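Local coordinates for catechol O-methyltransferase (Mycobacterium tuberculosis, PDB 6JCL), which transfers a methyl group from S-adenosyl-L-methionine to catechol-like compounds with the help of a divalent metal cation and works as a homodimer, at residues Asn104-Ala108 / Gly109-Arg113; Ala32-Ala36 / Ala37-Arg41; Ala184-Arg187 / Thr188-Met192; Leu155-Arg158 / Gly159-Ile162; Asn144-Ala147 / Tyr148-Ala152. One frame throughout, in Å; residues are numbered along the deposited sequence.

Contact 1: residues Asn104-Ala108 / Gly109-Arg113; sequences NLQRA and GVADR
L105 and V110 meet by their methyl groups at the end of a helix. CD2 of L105 lies 3.7 Å from CG2 of V110, and the two side chains cross at about a right angle. V110 CG2 sits between its own backbone N and carbonyl carbon. This rotation also sets it 3.5 Å from the carbonyl oxygen L105 O. CB of A108 is a looser neighbour of the same methyl, at 4.2 Å. On the outer side, CB of A111 rests 3.7 Å from CA of Q106.

Two backbone bonds hold these groups in place. V110 N donates to L105 O at 3.1 Å, with a nearly straight N-H of 164°. G109 N donates to Q106 O at 2.9 Å and approaches from above the carbonyl plane. With the positive phi of G109 (77°), they form a Schellman motif. A water extends the cap. It donates to Q106 O and accepts from A111 N, both at 3.0 Å.

The motif closes helix 95-107 and turns the chain toward strand 114-118. L105 packs on T75 and I76 of helix 73-82 and on V114 and V116 of strand 114-118. V110 adds a contact to A79.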
loop_
_atom_site.group_PDB
_atom_site.type_symbol
_atom_site.label_atom_id
_atom_site.label_comp_id
_atom_site.label_asym_id
_atom_site.label_seq_id
_atom_site.Cartn_x
_atom_site.Cartn_y
_atom_site.Cartn_z
ATOM N N ASN A 104 -13.443 -14.010 -18.027
ATOM C CA ASN A 104 -12.981 -14.139 -16.649
ATOM C C ASN A 104 -13.788 -13.257 -15.698
ATOM O O ASN A 104 -14.099 -13.673 -14.573
ATOM C CB ASN A 104 -11.491 -13.801 -16.566
ATOM C CG ASN A 104 -10.624 -14.904 -17.133
ATOM O OD1 ASN A 104 -11.079 -16.039 -17.302
ATOM N ND2 ASN A 104 -9.373 -14.584 -17.434
ATOM N N LEU A 105 -14.133 -12.041 -16.136
ATOM C CA LEU A 105 -14.925 -11.129 -15.310
ATOM C C LEU A 105 -16.318 -11.692 -15.061
ATOM O O LEU A 105 -16.869 -11.572 -13.958
ATOM C CB LEU A 105 -15.028 -9.767 -16.001
ATOM C CG LEU A 105 -13.702 -9.024 -16.106
ATOM C CD1 LEU A 105 -13.768 -8.018 -17.258
ATOM C CD2 LEU A 105 -13.422 -8.353 -14.784
ATOM N N GLN A 106 -16.907 -12.306 -16.082
ATOM C CA GLN A 106 -18.208 -12.926 -15.894
ATOM C C GLN A 106 -18.140 -14.040 -14.850
ATOM O O GLN A 106 -18.958 -14.083 -13.916
ATOM C CB GLN A 106 -18.722 -13.440 -17.237
ATOM C CG GLN A 106 -20.147 -13.981 -17.160
ATOM C CD GLN A 106 -20.459 -14.957 -18.274
ATOM O OE1 GLN A 106 -19.553 -15.503 -18.909
ATOM N NE2 GLN A 106 -21.745 -15.198 -18.505
ATOM N N ARG A 107 -17.164 -14.947 -14.975
ATOM C CA ARG A 107 -17.041 -16.025 -13.987
ATOM C C ARG A 107 -16.728 -15.497 -12.594
ATOM O O ARG A 107 -17.016 -16.168 -11.599
ATOM C CB ARG A 107 -15.965 -17.038 -14.418
ATOM C CG ARG A 107 -15.547 -18.074 -13.334
ATOM C CD ARG A 107 -16.773 -18.878 -12.795
ATOM N NE ARG A 107 -16.450 -19.901 -11.793
ATOM C CZ ARG A 107 -16.368 -19.689 -10.479
ATOM N NH1 ARG A 107 -16.095 -20.690 -9.649
ATOM N NH2 ARG A 107 -16.562 -18.478 -9.986
ATOM N N ALA A 108 -16.152 -14.318 -12.485
ATOM C CA ALA A 108 -15.901 -13.722 -11.182
ATOM C C ALA A 108 -17.112 -12.961 -10.652
ATOM O O ALA A 108 -17.048 -12.415 -9.546
ATOM C CB ALA A 108 -14.681 -12.799 -11.236
ATOM N N GLY A 109 -18.198 -12.908 -11.418
ATOM C CA GLY A 109 -19.412 -12.284 -10.934
ATOM C C GLY A 109 -19.395 -10.774 -10.958
ATOM O O GLY A 109 -20.194 -10.148 -10.251
ATOM N N VAL A 110 -18.494 -10.166 -11.736
ATOM C CA VAL A 110 -18.359 -8.717 -11.766
ATOM C C VAL A 110 -18.558 -8.148 -13.166
ATOM O O VAL A 110 -18.256 -6.974 -13.399
ATOM C CB VAL A 110 -16.998 -8.267 -11.192
ATOM C CG1 VAL A 110 -16.857 -8.705 -9.726
ATOM C CG2 VAL A 110 -15.841 -8.797 -12.071
ATOM N N ALA A 111 -19.081 -8.946 -14.105
ATOM C CA ALA A 111 -19.189 -8.475 -15.485
ATOM C C ALA A 111 -20.054 -7.224 -15.600
ATOM O O ALA A 111 -19.789 -6.368 -16.447
ATOM C CB ALA A 111 -19.754 -9.574 -16.385
ATOM N N ASP A 112 -21.074 -7.090 -14.748
ATOM C CA ASP A 112 -21.976 -5.941 -14.808
ATOM C C ASP A 112 -21.384 -4.677 -14.194
ATOM O O ASP A 112 -22.017 -3.618 -14.272
ATOM C CB ASP A 112 -23.302 -6.267 -14.118
ATOM C CG ASP A 112 -23.143 -6.512 -12.635
ATOM O OD1 ASP A 112 -22.024 -6.876 -12.212
ATOM O OD2 ASP A 112 -24.137 -6.364 -11.893
ATOM N N ARG A 113 -20.207 -4.762 -13.578
ATOM C CA ARG A 113 -19.503 -3.600 -13.052
ATOM C C ARG A 113 -18.329 -3.151 -13.917
ATOM O O ARG A 113 -17.684 -2.153 -13.574
ATOM C CB ARG A 113 -18.942 -3.877 -11.654
ATOM C CG ARG A 113 -19.822 -4.666 -10.749
ATOM C CD ARG A 113 -19.012 -5.115 -9.548
ATOM N NE ARG A 113 -19.798 -5.997 -8.710
ATOM C CZ ARG A 113 -19.411 -6.431 -7.522
ATOM N NH1 ARG A 113 -18.243 -6.052 -7.038
ATOM N NH2 ARG A 113 -20.205 -7.233 -6.819
HETATM O O HOH W 1 -20.575 -11.567 -13.899
#

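Contact 2: residues Ala32-Ala36 / Ala37-Arg41; sequences AASDA and AELPR
D35 and R41 form a salt bridge in which D35 OD2 reaches R41 from over one face of the guanidinium. The carboxylate plane is nearly perpendicular to it, at 89°. D35 OD2 is 2.7 Å from R41 NH1. The chain of R41 bends at its third torsion (chi3 93°), which brings the charged group back to the helix end. The other carboxylate oxygen, D35 OD1, accepts from a water at 2.6 Å. That water also donates to L39 O at 2.8 Å, so both oxygens of D35 tie the helix to the chain after it.

Helix 25-36 ends in a Schellman motif. L39 N donates to S34 O at 3.0 Å. E38 N donates to D35 O at 2.8 Å from above the carbonyl plane. E38 is the C-prime residue and has a positive phi of 63°. On the inner side, CD2 of L39 is 4.1 Å from S34 OG, whose hydrogen-bond partner is A30 O.

This surface turn leads from helix 25-36 toward helix 46-58. It leans on helix 95-107: S34 touches N104, A37 touches V100, and L39 touches H97. A37 O also accepts from K96 NZ.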
loop_
_atom_site.group_PDB
_atom_site.type_symbol
_atom_site.label_atom_id
_atom_site.label_comp_id
_atom_site.label_asym_id
_atom_site.label_seq_id
_atom_site.Cartn_x
_atom_site.Cartn_y
_atom_site.Cartn_z
ATOM N N ALA A 32 -6.585 -20.379 -15.347
ATOM C CA ALA A 32 -6.689 -21.493 -16.285
ATOM C C ALA A 32 -7.156 -21.028 -17.662
ATOM O O ALA A 32 -6.644 -21.495 -18.687
ATOM C CB ALA A 32 -7.626 -22.566 -15.729
ATOM N N ALA A 33 -8.135 -20.119 -17.718
ATOM C CA ALA A 33 -8.578 -19.619 -19.012
ATOM C C ALA A 33 -7.489 -18.783 -19.679
ATOM O O ALA A 33 -7.336 -18.814 -20.912
ATOM C CB ALA A 33 -9.861 -18.800 -18.859
ATOM N N SER A 34 -6.743 -18.014 -18.885
ATOM C CA SER A 34 -5.639 -17.237 -19.437
ATOM C C SER A 34 -4.565 -18.157 -20.005
ATOM O O SER A 34 -4.069 -17.935 -21.118
ATOM C CB SER A 34 -5.056 -16.320 -18.363
ATOM O OG SER A 34 -6.021 -15.374 -17.916
ATOM N N ASP A 35 -4.220 -19.221 -19.265
ATOM C CA ASP A 35 -3.232 -20.180 -19.758
ATOM C C ASP A 35 -3.707 -20.836 -21.039
ATOM O O ASP A 35 -2.935 -20.978 -21.994
ATOM C CB ASP A 35 -2.956 -21.259 -18.712
ATOM C CG ASP A 35 -2.079 -20.775 -17.586
ATOM O OD1 ASP A 35 -1.523 -19.660 -17.687
ATOM O OD2 ASP A 35 -1.944 -21.517 -16.588
ATOM N N ALA A 36 -4.985 -21.231 -21.081
ATOM C CA ALA A 36 -5.517 -21.901 -22.257
ATOM C C ALA A 36 -5.420 -21.026 -23.494
ATOM O O ALA A 36 -5.242 -21.545 -24.605
ATOM C CB ALA A 36 -6.968 -22.328 -22.012
ATOM N N ALA A 37 -5.555 -19.710 -23.335
ATOM C CA ALA A 37 -5.400 -18.777 -24.440
ATOM C C ALA A 37 -3.950 -18.316 -24.626
ATOM O O ALA A 37 -3.689 -17.454 -25.469
ATOM C CB ALA A 37 -6.320 -17.568 -24.245
ATOM N N GLU A 38 -3.016 -18.884 -23.868
ATOM C CA GLU A 38 -1.580 -18.610 -24.000
ATOM C C GLU A 38 -1.236 -17.158 -23.693
ATOM O O GLU A 38 -0.325 -16.578 -24.291
ATOM C CB GLU A 38 -1.067 -19.001 -25.392
ATOM C CG GLU A 38 -1.217 -20.485 -25.668
ATOM C CD GLU A 38 -0.705 -20.880 -27.037
ATOM O OE1 GLU A 38 -1.205 -20.345 -28.050
ATOM O OE2 GLU A 38 0.213 -21.721 -27.091
ATOM N N LEU A 39 -1.951 -16.553 -22.756
ATOM C CA LEU A 39 -1.561 -15.236 -22.289
ATOM C C LEU A 39 -0.291 -15.352 -21.449
ATOM O O LEU A 39 -0.096 -16.346 -20.746
ATOM C CB LEU A 39 -2.682 -14.601 -21.462
ATOM C CG LEU A 39 -3.733 -13.767 -22.205
ATOM C CD1 LEU A 39 -4.382 -14.499 -23.365
ATOM C CD2 LEU A 39 -4.791 -13.281 -21.222
ATOM N N PRO A 40 0.591 -14.356 -21.510
ATOM C CA PRO A 40 1.772 -14.375 -20.637
ATOM C C PRO A 40 1.356 -14.399 -19.173
ATOM O O PRO A 40 0.386 -13.759 -18.772
ATOM C CB PRO A 40 2.499 -13.075 -20.994
ATOM C CG PRO A 40 1.447 -12.188 -21.617
ATOM C CD PRO A 40 0.489 -13.123 -22.304
ATOM N N ARG A 41 2.097 -15.160 -18.372
ATOM C CA ARG A 41 1.761 -15.337 -16.959
ATOM C C ARG A 41 2.373 -14.204 -16.135
ATOM O O ARG A 41 3.304 -14.387 -15.352
ATOM C CB ARG A 41 2.223 -16.711 -16.489
ATOM C CG ARG A 41 1.658 -17.805 -17.370
ATOM C CD ARG A 41 2.077 -19.194 -16.936
ATOM N NE ARG A 41 1.078 -19.770 -16.049
ATOM C CZ ARG A 41 1.099 -21.025 -15.620
ATOM N NH1 ARG A 41 0.143 -21.463 -14.808
ATOM N NH2 ARG A 41 2.071 -21.842 -16.013
HETATM O O HOH W 2 -1.711 -17.198 -18.599
#

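Contact 3: residues Ala184-Arg187 / Thr188-Met192; sequences AARR and TLQMM
The backbone is regular alpha-helix, with N-H groups of T188, L189, Q190 and M191 bonded four residues back to the carbonyls of A184 through R187. At A184 O the side chain of T188 adds a second bond. T188 OG1 donates to it at 2.7 Å, from above the carbonyl plane, while T188 N donates at 2.8 Å. With chi1 at -65°, OG1 lies beside the backbone N of T188, where both can reach the same oxygen one turn back. A threonine hydroxyl bonded to the carbonyl four residues back is a familiar helix interaction.

The guanidinium plane of R186 is 63° from the amide plane of Q190, one turn on. In the R186 conformer described, one of two, a water bridges the pair. It accepts from Q190 NE2 at 2.9 Å and, in the guanidinium plane, from R186 NH1 at 3.2 Å. R186 NH2 bonds I173 O in that conformer. F15 of the second subunit packs on both R186 and Q190, and L16 of that subunit packs on L189.

T188 OG1 gives its proton to A184 O. It can therefore accept from N145 ND2, which links helix 180-194 to helix 145-155 through a buried hydroxyl.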
loop_
_atom_site.group_PDB
_atom_site.type_symbol
_atom_site.label_atom_id
_atom_site.label_comp_id
_atom_site.label_asym_id
_atom_site.label_seq_id
_atom_site.Cartn_x
_atom_site.Cartn_y
_atom_site.Cartn_z
ATOM N N ALA A 184 11.922 3.140 -18.716
ATOM C CA ALA A 184 10.616 3.772 -18.558
ATOM C C ALA A 184 10.273 3.971 -17.087
ATOM O O ALA A 184 9.731 5.016 -16.692
ATOM C CB ALA A 184 9.529 2.928 -19.242
ATOM N N ALA A 185 10.572 2.971 -16.252
ATOM C CA ALA A 185 10.252 3.100 -14.834
ATOM C C ALA A 185 11.025 4.249 -14.194
ATOM O O ALA A 185 10.478 5.000 -13.385
ATOM C CB ALA A 185 10.559 1.792 -14.109
ATOM N N ARG A 186 12.307 4.383 -14.515
ATOM C CA ARG A 186 13.080 5.470 -13.926
ATOM C C ARG A 186 12.518 6.825 -14.337
ATOM O O ARG A 186 12.387 7.729 -13.502
ATOM C CB ARG A 186 14.553 5.348 -14.329
ATOM C CG ARG A 186 15.435 6.468 -13.792
ATOM C CD ARG A 186 16.862 6.347 -14.343
ATOM N NE ARG A 186 17.744 7.423 -13.907
ATOM C CZ ARG A 186 18.478 7.382 -12.800
ATOM N NH1 ARG A 186 19.266 8.401 -12.483
ATOM N NH2 ARG A 186 18.415 6.324 -12.001
ATOM N N ARG A 187 12.180 6.983 -15.620
ATOM C CA ARG A 187 11.615 8.244 -16.089
ATOM C C ARG A 187 10.249 8.483 -15.466
ATOM O O ARG A 187 9.900 9.625 -15.154
ATOM C CB ARG A 187 11.494 8.235 -17.618
ATOM C CG ARG A 187 10.838 9.501 -18.177
ATOM C CD ARG A 187 10.304 9.334 -19.594
ATOM N NE ARG A 187 9.560 10.523 -20.021
ATOM C CZ ARG A 187 8.621 10.529 -20.964
ATOM N NH1 ARG A 187 8.299 9.410 -21.594
ATOM N NH2 ARG A 187 8.001 11.659 -21.275
ATOM N N THR A 188 9.466 7.414 -15.290
ATOM C CA THR A 188 8.161 7.546 -14.646
ATOM C C THR A 188 8.308 8.098 -13.236
ATOM O O THR A 188 7.575 9.011 -12.829
ATOM C CB THR A 188 7.479 6.178 -14.605
ATOM O OG1 THR A 188 7.209 5.738 -15.939
ATOM C CG2 THR A 188 6.157 6.211 -13.789
ATOM N N LEU A 189 9.235 7.528 -12.464
ATOM C CA LEU A 189 9.433 7.970 -11.087
ATOM C C LEU A 189 9.918 9.418 -11.039
ATOM O O LEU A 189 9.481 10.214 -10.186
ATOM C CB LEU A 189 10.423 7.036 -10.386
ATOM C CG LEU A 189 9.924 5.602 -10.148
ATOM C CD1 LEU A 189 11.112 4.715 -9.748
ATOM C CD2 LEU A 189 8.860 5.592 -9.072
ATOM N N GLN A 190 10.820 9.784 -11.945
ATOM C CA GLN A 190 11.294 11.165 -11.963
ATOM C C GLN A 190 10.168 12.126 -12.324
ATOM O O GLN A 190 10.040 13.202 -11.719
ATOM C CB GLN A 190 12.465 11.283 -12.933
ATOM C CG GLN A 190 13.699 10.568 -12.377
ATOM C CD GLN A 190 14.883 10.617 -13.326
ATOM O OE1 GLN A 190 14.736 10.432 -14.530
ATOM N NE2 GLN A 190 16.068 10.877 -12.777
ATOM N N MET A 191 9.300 11.727 -13.257
ATOM C CA MET A 191 8.187 12.586 -13.631
ATOM C C MET A 191 7.219 12.757 -12.467
ATOM O O MET A 191 6.762 13.878 -12.193
ATOM C CB MET A 191 7.466 12.006 -14.853
ATOM C CG MET A 191 6.211 12.784 -15.261
ATOM S SD MET A 191 4.722 12.052 -14.529
ATOM C CE MET A 191 3.478 12.785 -15.596
ATOM N N MET A 192 6.937 11.673 -11.735
ATOM C CA MET A 192 5.989 11.767 -10.628
ATOM C C MET A 192 6.547 12.637 -9.510
ATOM O O MET A 192 5.809 13.422 -8.900
ATOM C CB MET A 192 5.629 10.365 -10.101
ATOM C CG MET A 192 4.885 9.508 -11.124
ATOM S SD MET A 192 4.544 7.827 -10.571
ATOM C CE MET A 192 3.139 8.142 -9.518
HETATM O O HOH W 3 18.316 10.651 -14.571
#

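Contact 4: residues Leu155-Arg158 / Gly159-Ile162; sequences LARR and GAVI
R157 has CG between its backbone N and carbonyl carbon (chi1 66°), and its chain then runs extended to NE. This places the guanidinium alongside the backbone of G159 and A160. CA of A160 lies over one face of the guanidinium, offset toward the rim. R157 NH1 comes 3.2 Å from G159 C. The same NH1 donates to R158 O at 3.0 Å, with that oxygen close to the guanidinium plane. NH2 of R157 donates to a water at 2.8 Å, and this water lies 2.8 Å from G159 O. NE is committed to a salt bridge with D134 OD1.

R157 to A160 is a type II beta turn, closed by A160 N donating to R157 O at 3.1 Å. G159 takes the third position with a positive phi of 88°. The turn links the short strand 156-157 to strand 160-165, one of the parallel strands of the Rossmann-like sheet. The chain corners here, so the two strands do not form a hairpin. The small side chains of A156 and A160 meet inside the corner, CB to CB at 3.6 Å. The backbone of G159 and A160 bonds to V219 of antiparallel strand 212-219, and V161 packs on A58 of the second subunit.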
loop_
_atom_site.group_PDB
_atom_site.type_symbol
_atom_site.label_atom_id
_atom_site.label_comp_id
_atom_site.label_asym_id
_atom_site.label_seq_id
_atom_site.Cartn_x
_atom_site.Cartn_y
_atom_site.Cartn_z
ATOM N N LEU A 155 -8.399 13.029 -15.743
ATOM C CA LEU A 155 -9.668 12.313 -15.632
ATOM C C LEU A 155 -10.034 11.947 -14.195
ATOM O O LEU A 155 -11.095 11.357 -13.971
ATOM C CB LEU A 155 -9.632 11.041 -16.488
ATOM C CG LEU A 155 -9.430 11.211 -18.000
ATOM C CD1 LEU A 155 -9.383 9.860 -18.700
ATOM C CD2 LEU A 155 -10.516 12.079 -18.605
ATOM N N ALA A 156 -9.201 12.285 -13.217
ATOM C CA ALA A 156 -9.427 11.880 -11.836
ATOM C C ALA A 156 -10.027 13.020 -11.022
ATOM O O ALA A 156 -9.912 14.194 -11.374
ATOM C CB ALA A 156 -8.121 11.442 -11.181
ATOM N N ARG A 157 -10.679 12.650 -9.918
ATOM C CA ARG A 157 -11.097 13.679 -8.983
ATOM C C ARG A 157 -9.892 14.110 -8.157
ATOM O O ARG A 157 -8.879 13.410 -8.080
ATOM C CB ARG A 157 -12.198 13.168 -8.052
ATOM C CG ARG A 157 -11.711 12.051 -7.123
ATOM C CD ARG A 157 -12.676 11.897 -5.935
ATOM N NE ARG A 157 -12.429 10.654 -5.209
ATOM C CZ ARG A 157 -11.528 10.510 -4.242
ATOM N NH1 ARG A 157 -10.774 11.534 -3.857
ATOM N NH2 ARG A 157 -11.389 9.336 -3.649
ATOM N N ARG A 158 -10.000 15.290 -7.551
ATOM C CA ARG A 158 -8.998 15.686 -6.576
ATOM C C ARG A 158 -8.970 14.675 -5.439
ATOM O O ARG A 158 -10.020 14.266 -4.935
ATOM C CB ARG A 158 -9.299 17.082 -6.037
ATOM C CG ARG A 158 -8.218 17.618 -5.120
ATOM C CD ARG A 158 -8.374 19.115 -4.903
ATOM N NE ARG A 158 -9.621 19.428 -4.204
ATOM C CZ ARG A 158 -9.754 19.440 -2.881
ATOM N NH1 ARG A 158 -8.715 19.164 -2.104
ATOM N NH2 ARG A 158 -10.926 19.733 -2.333
ATOM N N GLY A 159 -7.767 14.262 -5.041
ATOM C CA GLY A 159 -7.604 13.259 -4.001
ATOM C C GLY A 159 -7.608 11.821 -4.487
ATOM O O GLY A 159 -7.399 10.899 -3.680
ATOM N N ALA A 160 -7.805 11.596 -5.782
ATOM C CA ALA A 160 -7.782 10.248 -6.326
ATOM C C ALA A 160 -6.412 9.598 -6.138
ATOM O O ALA A 160 -5.374 10.269 -6.043
ATOM C CB ALA A 160 -8.120 10.269 -7.819
ATOM N N VAL A 161 -6.414 8.268 -6.143
ATOM C CA VAL A 161 -5.198 7.471 -5.994
ATOM C C VAL A 161 -4.770 6.975 -7.366
ATOM O O VAL A 161 -5.599 6.464 -8.129
ATOM C CB VAL A 161 -5.435 6.280 -5.048
ATOM C CG1 VAL A 161 -4.175 5.422 -4.927
ATOM C CG2 VAL A 161 -5.885 6.771 -3.667
ATOM N N ILE A 162 -3.482 7.134 -7.687
ATOM C CA ILE A 162 -2.877 6.558 -8.891
ATOM C C ILE A 162 -1.845 5.541 -8.439
ATOM O O ILE A 162 -0.968 5.862 -7.625
ATOM C CB ILE A 162 -2.217 7.628 -9.787
ATOM C CG1 ILE A 162 -3.261 8.641 -10.277
ATOM C CG2 ILE A 162 -1.533 6.951 -10.998
ATOM C CD1 ILE A 162 -2.649 9.915 -10.970
HETATM O O HOH W 4 -8.817 8.793 -2.589
#

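Contact 5: residues Asn144-Ala147 / Tyr148-Ala152; sequences NNVA and YIQWA
N144 sits over the ring of Y148, and this is the tightly packed side of the contact. CB of N144 makes a CH-pi contact 3.7 Å from the ring centroid, 25° off the ring normal. The carbonyl oxygen N144 O also lies above a ring face, displaced toward the rim, 3.2 Å from CG of Y148. This oxygen accepts from Y148 N at 2.8 Å in a nearly straight bond. The ring is turned over the first helical turn by a chi1 of -62°, which keeps CG beside the backbone N. D141 fixes both polar ends: its OD1 bonds Y148 OH and its OD2 bonds N144 ND2. I149 is buried too, with CG1 3.2 Å from N145 O.

The outer side is looser. Q150 is exposed, and its extended chain runs back along the helix, with CG 3.5 Å from V146 O. CD1 of W151 approaches A147 O at 3.6 Å, and the indole leans on L125 and P126.

N144 is at the N-cap position of helix 145-155, although its side chain makes no capping bond. The first turn of this helix borders the cofactor pocket of the class I methyltransferase fold, where Y148 touches the bound S-adenosyl-L-homocysteine.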
loop_
_atom_site.group_PDB
_atom_site.type_symbol
_atom_site.label_atom_id
_atom_site.label_comp_id
_atom_site.label_asym_id
_atom_site.label_seq_id
_atom_site.Cartn_x
_atom_site.Cartn_y
_atom_site.Cartn_z
ATOM N N ASN A 144 4.533 4.439 -22.158
ATOM C CA ASN A 144 3.478 5.437 -22.055
ATOM C C ASN A 144 3.009 5.670 -20.625
ATOM O O ASN A 144 2.002 6.361 -20.425
ATOM C CB ASN A 144 2.292 5.041 -22.933
ATOM C CG ASN A 144 2.414 5.588 -24.341
ATOM O OD1 ASN A 144 2.770 6.758 -24.545
ATOM N ND2 ASN A 144 2.106 4.754 -25.321
ATOM N N ASN A 145 3.721 5.146 -19.620
ATOM C CA ASN A 145 3.357 5.461 -18.237
ATOM C C ASN A 145 3.117 6.964 -18.061
ATOM O O ASN A 145 2.114 7.389 -17.484
ATOM C CB ASN A 145 4.464 5.052 -17.273
ATOM C CG ASN A 145 4.447 3.594 -16.878
ATOM O OD1 ASN A 145 3.535 2.813 -17.178
ATOM N ND2 ASN A 145 5.524 3.206 -16.212
ATOM N N VAL A 146 4.053 7.783 -18.541
ATOM C CA VAL A 146 3.990 9.221 -18.284
ATOM C C VAL A 146 2.762 9.835 -18.947
ATOM O O VAL A 146 2.043 10.629 -18.330
ATOM C CB VAL A 146 5.294 9.900 -18.738
ATOM C CG1 VAL A 146 5.093 11.396 -18.932
ATOM C CG2 VAL A 146 6.393 9.633 -17.710
ATOM N N ALA A 147 2.497 9.478 -20.212
ATOM C CA ALA A 147 1.264 9.936 -20.860
ATOM C C ALA A 147 0.019 9.469 -20.103
ATOM O O ALA A 147 -0.943 10.244 -19.935
ATOM C CB ALA A 147 1.207 9.431 -22.296
ATOM N N TYR A 148 0.011 8.207 -19.648
ATOM C CA TYR A 148 -1.160 7.696 -18.937
ATOM C C TYR A 148 -1.346 8.405 -17.602
ATOM O O TYR A 148 -2.482 8.630 -17.165
ATOM C CB TYR A 148 -1.053 6.179 -18.725
ATOM C CG TYR A 148 -1.002 5.405 -20.017
ATOM C CD1 TYR A 148 -1.592 5.905 -21.175
ATOM C CD2 TYR A 148 -0.366 4.171 -20.076
ATOM C CE1 TYR A 148 -1.535 5.202 -22.366
ATOM C CE2 TYR A 148 -0.299 3.464 -21.255
ATOM C CZ TYR A 148 -0.896 3.971 -22.392
ATOM O OH TYR A 148 -0.817 3.264 -23.568
ATOM N N ILE A 149 -0.244 8.762 -16.938
ATOM C CA ILE A 149 -0.348 9.503 -15.682
ATOM C C ILE A 149 -0.928 10.892 -15.938
ATOM O O ILE A 149 -1.796 11.366 -15.191
ATOM C CB ILE A 149 1.021 9.575 -14.977
ATOM C CG1 ILE A 149 1.431 8.198 -14.467
ATOM C CG2 ILE A 149 0.981 10.597 -13.812
ATOM C CD1 ILE A 149 2.940 8.093 -14.221
ATOM N N GLN A 150 -0.491 11.552 -17.018
ATOM C CA GLN A 150 -1.072 12.848 -17.372
ATOM C C GLN A 150 -2.571 12.726 -17.643
ATOM O O GLN A 150 -3.359 13.568 -17.191
ATOM C CB GLN A 150 -0.327 13.435 -18.573
ATOM C CG GLN A 150 1.069 13.943 -18.195
ATOM C CD GLN A 150 1.962 14.240 -19.394
ATOM O OE1 GLN A 150 1.814 13.651 -20.467
ATOM N NE2 GLN A 150 2.896 15.165 -19.212
ATOM N N TRP A 151 -2.990 11.671 -18.353
ATOM C CA TRP A 151 -4.419 11.450 -18.569
ATOM C C TRP A 151 -5.126 11.154 -17.253
ATOM O O TRP A 151 -6.253 11.616 -17.034
ATOM C CB TRP A 151 -4.645 10.294 -19.557
ATOM C CG TRP A 151 -4.762 10.767 -20.978
ATOM C CD1 TRP A 151 -3.865 10.566 -21.989
ATOM C CD2 TRP A 151 -5.822 11.551 -21.532
ATOM N NE1 TRP A 151 -4.305 11.174 -23.138
ATOM C CE2 TRP A 151 -5.506 11.783 -22.887
ATOM C CE3 TRP A 151 -7.013 12.069 -21.019
ATOM C CZ2 TRP A 151 -6.338 12.511 -23.734
ATOM C CZ3 TRP A 151 -7.835 12.801 -21.860
ATOM C CH2 TRP A 151 -7.493 13.013 -23.204
ATOM N N ALA A 152 -4.483 10.374 -16.375
ATOM C CA ALA A 152 -5.092 10.046 -15.083
ATOM C C ALA A 152 -5.388 11.305 -14.285
ATOM O O ALA A 152 -6.466 11.447 -13.702
ATOM C CB ALA A 152 -4.179 9.099 -14.295
#

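Contacts 1 and 2 are both Schellman helix ends, and N104 of contact 1 packs against A33 and S34 of contact 2. Contact 1 buries its apolar side against helix 73-82 and strand 114-118, whereas contact 2 is a surface turn held by charge and water. Contacts 3 and 5 are mid-helix and first-turn segments with buried inner faces. They join through T188 and N145, and by packing of I149 on T188 and M191, and of Q150 on M191. Contact 4 follows contact 5, touches it where I162 meets A152, and turns into an interior strand of the sheet. Contact 5 reaches the cofactor. Contacts 3 and 4 touch the second subunit, and contact 4 lies away from the known sites.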